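Local coordinates for putative flagellar hook-associated protein (Vibrio parahaemolyticus, PDB 3PWX) that probably serves as a structural component of the bacterial flagellum, perhaps at the junction between hook and filament, at residues 116-128 with 136-148. Numbering follows the deposited sequence.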
ATOM      1  N   ALA A 116     -29.063 -17.750 -12.013  1.00 72.68           N
ATOM      2  CA  ALA A 116     -28.147 -18.077 -10.897  1.00 70.00           C
ATOM      3  C   ALA A 116     -27.394 -16.803 -10.465  1.00 67.21           C
ATOM      4  O   ALA A 116     -27.334 -15.837 -11.227  1.00 65.94           O
ATOM      5  CB  ALA A 116     -27.155 -19.195 -11.316  1.00 70.10           C
ATOM      6  N   TYR A 117     -26.873 -16.770  -9.236  1.00 64.43           N
ATOM      7  CA  TYR A 117     -26.028 -15.613  -8.857  1.00 61.72           C
ATOM      8  C   TYR A 117     -24.696 -15.680  -9.556  1.00 60.15           C
ATOM      9  O   TYR A 117     -24.009 -16.698  -9.516  1.00 59.83           O
ATOM     10  CB  TYR A 117     -25.873 -15.461  -7.349  1.00 60.39           C
ATOM     11  CG  TYR A 117     -27.186 -15.237  -6.638  1.00 62.00           C
ATOM     12  CD1 TYR A 117     -27.734 -13.957  -6.543  1.00 61.97           C
ATOM     13  CD2 TYR A 117     -27.889 -16.316  -6.062  1.00 63.28           C
ATOM     14  CE1 TYR A 117     -28.933 -13.747  -5.878  1.00 64.01           C
ATOM     15  CE2 TYR A 117     -29.106 -16.123  -5.390  1.00 64.97           C
ATOM     16  CZ  TYR A 117     -29.624 -14.830  -5.305  1.00 66.31           C
ATOM     17  OH  TYR A 117     -30.818 -14.595  -4.652  1.00 68.40           O
ATOM     18  N   VAL A 118     -24.369 -14.605 -10.249  1.00 59.69           N
ATOM     19  CA  VAL A 118     -23.084 -14.497 -10.936  1.00 59.75           C
ATOM     20  C   VAL A 118     -22.262 -13.318 -10.322  1.00 59.09           C
ATOM     21  O   VAL A 118     -22.777 -12.205 -10.137  1.00 59.39           O
ATOM     22  CB  VAL A 118     -23.249 -14.327 -12.487  1.00 61.58           C
ATOM     23  CG1 VAL A 118     -21.989 -13.637 -13.108  1.00 60.57           C
ATOM     24  CG2 VAL A 118     -23.540 -15.657 -13.160  1.00 60.62           C
ATOM     25  N   VAL A 119     -20.993 -13.540  -9.997  1.00 58.24           N
ATOM     26  CA  VAL A 119     -20.233 -12.405  -9.492  1.00 56.47           C
ATOM     27  C   VAL A 119     -19.761 -11.545 -10.618  1.00 57.86           C
ATOM     28  O   VAL A 119     -18.916 -11.968 -11.408  1.00 59.21           O
ATOM     29  CB  VAL A 119     -19.097 -12.793  -8.541  1.00 55.27           C
ATOM     30  CG1 VAL A 119     -18.356 -11.527  -8.148  1.00 54.78           C
ATOM     31  CG2 VAL A 119     -19.662 -13.454  -7.233  1.00 54.69           C
ATOM     32  N   GLU A 120     -20.286 -10.329 -10.735  1.00 58.27           N
ATOM     33  CA  GLU A 120     -19.748  -9.469 -11.812  1.00 59.16           C
ATOM     34  C   GLU A 120     -18.694  -8.483 -11.391  1.00 57.48           C
ATOM     35  O   GLU A 120     -18.060  -7.909 -12.248  1.00 59.73           O
ATOM     36  CB  GLU A 120     -20.841  -8.750 -12.568  1.00 61.20           C
ATOM     37  CG  GLU A 120     -21.274  -9.474 -13.817  1.00 66.65           C
ATOM     38  CD  GLU A 120     -22.738  -9.208 -14.090  1.00 75.22           C
ATOM     39  OE1 GLU A 120     -23.256  -8.244 -13.464  1.00 79.82           O
ATOM     40  OE2 GLU A 120     -23.385  -9.956 -14.878  1.00 75.42           O
ATOM     41  N   GLY A 121     -18.478  -8.290 -10.090  1.00 56.10           N
ATOM     42  CA  GLY A 121     -17.363  -7.487  -9.620  1.00 55.54           C
ATOM     43  C   GLY A 121     -16.110  -8.217 -10.046  1.00 55.54           C
ATOM     44  O   GLY A 121     -16.203  -9.419 -10.317  1.00 55.74           O
ATOM     45  N   ASN A 122     -14.963  -7.525 -10.106  1.00 55.46           N
ATOM     46  CA  ASN A 122     -13.682  -8.178 -10.310  1.00 55.56           C
ATOM     47  C   ASN A 122     -12.968  -8.143  -8.954  1.00 54.67           C
ATOM     48  O   ASN A 122     -13.587  -7.782  -7.953  1.00 54.04           O
ATOM     49  CB  ASN A 122     -12.873  -7.525 -11.480  1.00 56.43           C
ATOM     50  CG  ASN A 122     -12.398  -6.075 -11.157  1.00 56.18           C
ATOM     51  OD1 ASN A 122     -12.119  -5.760 -10.008  1.00 55.35           O
ATOM     52  ND2 ASN A 122     -12.338  -5.216 -12.141  1.00 56.98           N
ATOM     53  N   SER A 123     -11.679  -8.489  -8.887  1.00 54.78           N
ATOM     54  CA  SER A 123     -11.044  -8.544  -7.575  1.00 54.12           C
ATOM     55  C   SER A 123      -9.810  -7.629  -7.420  1.00 54.19           C
ATOM     56  O   SER A 123      -8.873  -7.878  -6.595  1.00 54.22           O
ATOM     57  CB  SER A 123     -10.781  -9.990  -7.203  1.00 54.18           C
ATOM     58  OG  SER A 123      -9.685 -10.423  -7.954  1.00 55.12           O
ATOM     59  N   ASP A 124      -9.822  -6.554  -8.215  1.00 54.53           N
ATOM     60  CA  ASP A 124      -8.803  -5.545  -8.203  1.00 54.69           C
ATOM     61  C   ASP A 124      -8.758  -4.764  -6.902  1.00 53.93           C
ATOM     62  O   ASP A 124      -9.802  -4.475  -6.286  1.00 53.40           O
ATOM     63  CB  ASP A 124      -9.093  -4.563  -9.332  1.00 55.28           C
ATOM     64  CG  ASP A 124      -8.675  -5.094 -10.685  1.00 57.50           C
ATOM     65  OD1 ASP A 124      -8.376  -6.310 -10.759  1.00 60.68           O
ATOM     66  OD2 ASP A 124      -8.673  -4.302 -11.664  1.00 57.08           O
ATOM     67  N   VAL A 125      -7.578  -4.326  -6.520  1.00 54.03           N
ATOM     68  CA  VAL A 125      -7.476  -3.521  -5.317  1.00 53.46           C
ATOM     69  C   VAL A 125      -7.359  -2.079  -5.732  1.00 53.63           C
ATOM     70  O   VAL A 125      -6.792  -1.807  -6.748  1.00 54.28           O
ATOM     71  CB  VAL A 125      -6.230  -3.939  -4.420  1.00 53.55           C
ATOM     72  CG1 VAL A 125      -6.457  -5.392  -3.929  1.00 53.52           C
ATOM     73  CG2 VAL A 125      -4.977  -3.855  -5.204  1.00 54.38           C
ATOM     74  N   ARG A 126      -7.991  -1.183  -5.005  1.00 53.17           N
ATOM     75  CA  ARG A 126      -7.658   0.213  -5.056  1.00 53.32           C
ATOM     76  C   ARG A 126      -6.759   0.497  -3.864  1.00 53.08           C
ATOM     77  O   ARG A 126      -6.801  -0.219  -2.791  1.00 52.71           O
ATOM     78  CB  ARG A 126      -8.905   1.076  -4.882  1.00 53.15           C
ATOM     79  CG  ARG A 126      -9.775   1.257  -6.117  1.00 55.30           C
ATOM     80  CD  ARG A 126     -10.950   0.324  -6.112  1.00 61.01           C
ATOM     81  NE  ARG A 126     -12.236   0.958  -5.842  1.00 63.93           N
ATOM     82  CZ  ARG A 126     -13.046   0.578  -4.857  1.00 68.63           C
ATOM     83  NH1 ARG A 126     -14.245   1.149  -4.677  1.00 71.35           N
ATOM     84  NH2 ARG A 126     -12.666  -0.401  -4.056  1.00 69.98           N
ATOM     85  N   VAL A 127      -5.978   1.552  -4.035  1.00 53.40           N
ATOM     86  CA  VAL A 127      -5.015   2.020  -3.046  1.00 53.38           C
ATOM     87  C   VAL A 127      -5.240   3.499  -2.738  1.00 53.33           C
ATOM     88  O   VAL A 127      -5.735   4.300  -3.580  1.00 53.57           O
ATOM     89  CB  VAL A 127      -3.554   1.887  -3.560  1.00 54.07           C
ATOM     90  CG1 VAL A 127      -3.283   0.465  -4.059  1.00 54.38           C
ATOM     91  CG2 VAL A 127      -3.267   2.903  -4.624  1.00 54.61           C
ATOM     92  N   VAL A 128      -4.784   3.852  -1.550  1.00 53.19           N
ATOM     93  CA  VAL A 128      -4.728   5.208  -1.052  1.00 53.26           C
ATOM     94  C   VAL A 128      -3.336   5.446  -0.497  1.00 53.62           C
ATOM     95  O   VAL A 128      -2.769   4.584   0.262  1.00 53.65           O
ATOM     96  CB  VAL A 128      -5.805   5.348   0.073  1.00 52.87           C
ATOM     97  CG1 VAL A 128      -5.463   6.415   1.110  1.00 53.03           C
ATOM     98  CG2 VAL A 128      -7.115   5.647  -0.571  1.00 52.83           C
HETATM   99  N   MSE A 136      -1.862   2.189   0.997  1.00 53.96           N
HETATM  100  CA  MSE A 136      -2.576   1.160   1.780  1.00 53.61           C
HETATM  101  C   MSE A 136      -3.760   0.703   0.929  1.00 53.11           C
HETATM  102  O   MSE A 136      -4.412   1.557   0.284  1.00 52.90           O
HETATM  103  CB  MSE A 136      -3.046   1.736   3.089  1.00 53.41           C
HETATM  104  CG  MSE A 136      -4.231   1.017   3.674  1.00 57.06           C
HETATM  105 SE   MSE A 136      -3.576  -0.564   4.696  1.00 68.38          SE
HETATM  106  CE  MSE A 136      -2.177   0.551   5.623  1.00 65.46           C
ATOM    107  N   ASP A 137      -4.007  -0.608   0.848  1.00 53.07           N
ATOM    108  CA  ASP A 137      -5.144  -1.117   0.059  1.00 52.70           C
ATOM    109  C   ASP A 137      -6.417  -0.774   0.783  1.00 52.20           C
ATOM    110  O   ASP A 137      -6.490  -0.893   1.983  1.00 52.15           O
ATOM    111  CB  ASP A 137      -5.027  -2.628  -0.191  1.00 52.88           C
ATOM    112  CG  ASP A 137      -3.746  -3.007  -0.999  1.00 54.74           C
ATOM    113  OD1 ASP A 137      -3.129  -2.140  -1.723  1.00 54.27           O
ATOM    114  OD2 ASP A 137      -3.359  -4.204  -0.920  1.00 59.49           O
ATOM    115  N   SER A 138      -7.437  -0.344   0.063  1.00 52.01           N
ATOM    116  CA  SER A 138      -8.614   0.278   0.663  1.00 51.79           C
ATOM    117  C   SER A 138      -9.895  -0.425   0.327  1.00 51.64           C
ATOM    118  O   SER A 138     -10.968  -0.074   0.888  1.00 52.62           O
ATOM    119  CB  SER A 138      -8.678   1.750   0.214  1.00 51.96           C
ATOM    120  OG  SER A 138      -8.878   1.832  -1.195  1.00 52.16           O
ATOM    121  N   ASN A 139      -9.851  -1.452  -0.517  1.00 51.67           N
ATOM    122  CA  ASN A 139     -11.092  -2.201  -0.743  1.00 51.59           C
ATOM    123  C   ASN A 139     -11.121  -3.692  -0.373  1.00 51.48           C
ATOM    124  O   ASN A 139     -10.063  -4.297  -0.205  1.00 52.50           O
ATOM    125  CB  ASN A 139     -11.568  -2.007  -2.169  1.00 51.87           C
ATOM    126  CG  ASN A 139     -10.645  -2.638  -3.201  1.00 53.65           C
ATOM    127  OD1 ASN A 139      -9.397  -2.568  -3.130  1.00 52.68           O
ATOM    128  ND2 ASN A 139     -11.272  -3.254  -4.204  1.00 55.93           N
HETATM  129  N   MSE A 140     -12.326  -4.256  -0.186  1.00 51.42           N
HETATM  130  CA  MSE A 140     -12.490  -5.717  -0.176  1.00 51.41           C
HETATM  131  C   MSE A 140     -13.315  -6.063  -1.414  1.00 51.59           C
HETATM  132  O   MSE A 140     -13.950  -5.189  -1.979  1.00 51.75           O
HETATM  133  CB  MSE A 140     -13.172  -6.243   1.089  1.00 51.34           C
HETATM  134  CG  MSE A 140     -12.386  -6.124   2.384  1.00 52.92           C
HETATM  135 SE   MSE A 140     -10.580  -6.926   2.330  1.00 66.53          SE
HETATM  136  CE  MSE A 140     -11.069  -8.797   2.037  1.00 62.27           C
ATOM    137  N   THR A 141     -13.232  -7.300  -1.886  1.00 51.70           N
ATOM    138  CA  THR A 141     -14.070  -7.679  -3.004  1.00 51.99           C
ATOM    139  C   THR A 141     -15.016  -8.846  -2.764  1.00 52.02           C
ATOM    140  O   THR A 141     -14.634  -9.856  -2.182  1.00 51.93           O
ATOM    141  CB  THR A 141     -13.304  -7.886  -4.338  1.00 52.40           C
ATOM    142  OG1 THR A 141     -12.602  -9.140  -4.330  1.00 52.53           O
ATOM    143  CG2 THR A 141     -12.432  -6.710  -4.584  1.00 52.46           C
ATOM    144  N   ALA A 142     -16.227  -8.699  -3.283  1.00 52.28           N
ATOM    145  CA  ALA A 142     -17.192  -9.815  -3.279  1.00 52.46           C
ATOM    146  C   ALA A 142     -16.540 -10.988  -4.002  1.00 52.62           C
ATOM    147  O   ALA A 142     -16.635 -12.118  -3.594  1.00 52.60           O
ATOM    148  CB  ALA A 142     -18.466  -9.408  -3.957  1.00 52.96           C
ATOM    149  N   GLN A 143     -15.830 -10.723  -5.077  1.00 52.91           N
ATOM    150  CA  GLN A 143     -15.296 -11.846  -5.802  1.00 53.29           C
ATOM    151  C   GLN A 143     -14.279 -12.673  -5.054  1.00 53.13           C
ATOM    152  O   GLN A 143     -14.250 -13.869  -5.225  1.00 53.42           O
ATOM    153  CB  GLN A 143     -14.725 -11.434  -7.138  1.00 53.86           C
ATOM    154  CG  GLN A 143     -14.149 -12.583  -7.836  1.00 54.41           C
ATOM    155  CD  GLN A 143     -14.225 -12.354  -9.268  1.00 65.04           C
ATOM    156  OE1 GLN A 143     -15.309 -12.564  -9.869  1.00 69.49           O
ATOM    157  NE2 GLN A 143     -13.117 -11.863  -9.863  1.00 62.96           N
ATOM    158  N   GLU A 144     -13.445 -12.062  -4.231  1.00 52.81           N
ATOM    159  CA  GLU A 144     -12.544 -12.839  -3.402  1.00 52.83           C
ATOM    160  C   GLU A 144     -13.275 -13.472  -2.213  1.00 52.56           C
ATOM    161  O   GLU A 144     -13.009 -14.637  -1.872  1.00 52.82           O
ATOM    162  CB  GLU A 144     -11.360 -11.971  -2.955  1.00 52.77           C
ATOM    163  CG  GLU A 144     -10.520 -12.662  -1.897  1.00 58.23           C
ATOM    164  CD  GLU A 144      -9.392 -11.766  -1.388  1.00 69.34           C
ATOM    165  OE1 GLU A 144      -9.020 -10.784  -2.107  1.00 74.91           O
ATOM    166  OE2 GLU A 144      -8.861 -12.057  -0.279  1.00 72.74           O
ATOM    167  N   ILE A 145     -14.219 -12.738  -1.620  1.00 52.20           N
ATOM    168  CA  ILE A 145     -14.951 -13.210  -0.421  1.00 52.09           C
ATOM    169  C   ILE A 145     -15.917 -14.373  -0.638  1.00 53.12           C
ATOM    170  O   ILE A 145     -16.029 -15.301   0.217  1.00 53.40           O
ATOM    171  CB  ILE A 145     -15.597 -12.016   0.334  1.00 51.85           C
ATOM    172  CG1 ILE A 145     -14.450 -11.095   0.883  1.00 51.70           C
ATOM    173  CG2 ILE A 145     -16.403 -12.481   1.445  1.00 51.94           C
ATOM    174  CD1 ILE A 145     -14.885  -9.709   1.303  1.00 51.56           C
ATOM    175  N   LEU A 146     -16.584 -14.353  -1.802  1.00 54.98           N
ATOM    176  CA  LEU A 146     -17.558 -15.361  -2.187  1.00 56.66           C
ATOM    177  C   LEU A 146     -16.908 -16.614  -2.804  1.00 59.13           C
ATOM    178  O   LEU A 146     -17.554 -17.677  -2.912  1.00 61.08           O
ATOM    179  CB  LEU A 146     -18.587 -14.752  -3.146  1.00 55.29           C
ATOM    180  CG  LEU A 146     -19.610 -13.845  -2.450  1.00 56.17           C
ATOM    181  CD1 LEU A 146     -20.744 -13.354  -3.386  1.00 53.52           C
ATOM    182  CD2 LEU A 146     -20.296 -14.544  -1.239  1.00 53.70           C
ATOM    183  N   ASP A 147     -15.641 -16.517  -3.167  1.00 60.60           N
ATOM    184  CA  ASP A 147     -14.950 -17.672  -3.727  1.00 64.27           C
ATOM    185  C   ASP A 147     -14.662 -18.718  -2.644  1.00 65.17           C
ATOM    186  O   ASP A 147     -13.798 -18.546  -1.778  1.00 65.23           O
ATOM    187  CB  ASP A 147     -13.667 -17.219  -4.459  1.00 64.55           C
ATOM    188  CG  ASP A 147     -12.685 -18.365  -4.733  1.00 70.02           C
ATOM    189  OD1 ASP A 147     -12.562 -19.290  -3.910  1.00 75.17           O
ATOM    190  OD2 ASP A 147     -11.970 -18.323  -5.755  1.00 75.72           O
ATOM    191  N   ILE A 148     -15.407 -19.808  -2.714  1.00 67.32           N
ATOM    192  CA  ILE A 148     -15.165 -20.970  -1.865  1.00 69.10           C
ATOM    193  C   ILE A 148     -14.657 -22.136  -2.707  1.00 71.65           C
ATOM    194  O   ILE A 148     -14.725 -23.290  -2.289  1.00 72.09           O
ATOM    195  CB  ILE A 148     -16.410 -21.350  -1.017  1.00 68.08           C
ATOM    196  CG1 ILE A 148     -17.681 -21.262  -1.866  1.00 69.02           C
ATOM    197  CG2 ILE A 148     -16.547 -20.399   0.122  1.00 65.91           C
ATOM    198  CD1 ILE A 148     -18.896 -22.000  -1.294  1.00 64.97           C
TER
HETATM  199  O   HOH W   1     -15.902  -8.451  -6.858  1.00 53.62           O
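The open end of the antiparallel beta hairpin 127-131/134-137 lies where Val128 and Met136 (selenomethionine) make a hydrogen-bonded pair, and the two segments run on from it side by side. Val128 N donates to Met136 O at 3.0 Å, and Met136 N returns a bond to Val128 O at 2.7 Å. Val127 and Asp137 follow as a non-hydrogen-bonded pair, with Val127 CG1 lying 3.5 Å from Asp137 OD1; beta-branched valine suits such an extended strand. Arg126 O then takes the backbone N of Ser138 at 2.9 Å and, more weakly, its hydroxyl.

Beyond the ladder, Asn139 takes over with its side-chain amide, which can donate and accept at once and so imitates a peptide group. Its chi1 of 67° places CG between its own backbone N and carbonyl carbon, turning the amide across to residues 124-126. Asn139 ND2 reaches Asp124 O at 2.8 Å, almost straight and with the acceptor in the amide plane, while Asn139 OD1 accepts from Arg126 N at 2.7 Å, the donor standing above its carbonyl plane. Two bonds thus fix the rotation of this buried amide.

Farther along, Thr141 is the N-cap of the short helix that begins at Ala142: OG1 accepts from Glu144 N, while CB packs against Asn122 O. A water bridges Asn122 O and Gln143 N at the helix start. Asn122 closes an Asx turn through OD1 onto Asp124 N, and its ND2 is held by Thr103. At the far end Val119 CG2 meets Leu146 CD1 at 4.0 Å, an apolar contact beside Phe89 of helix 71-89.

Val128, Met136 and Ser138 rest on Leu33 of helix 7-61; Met136 also pairs in an antiparallel ladder with a strand of the second subunit, so the sheet continues across the interface. This is a beta hairpin packed on a long helical bundle, its ladder prolonged by an asparagine side chain and leading into a threonine-capped helix.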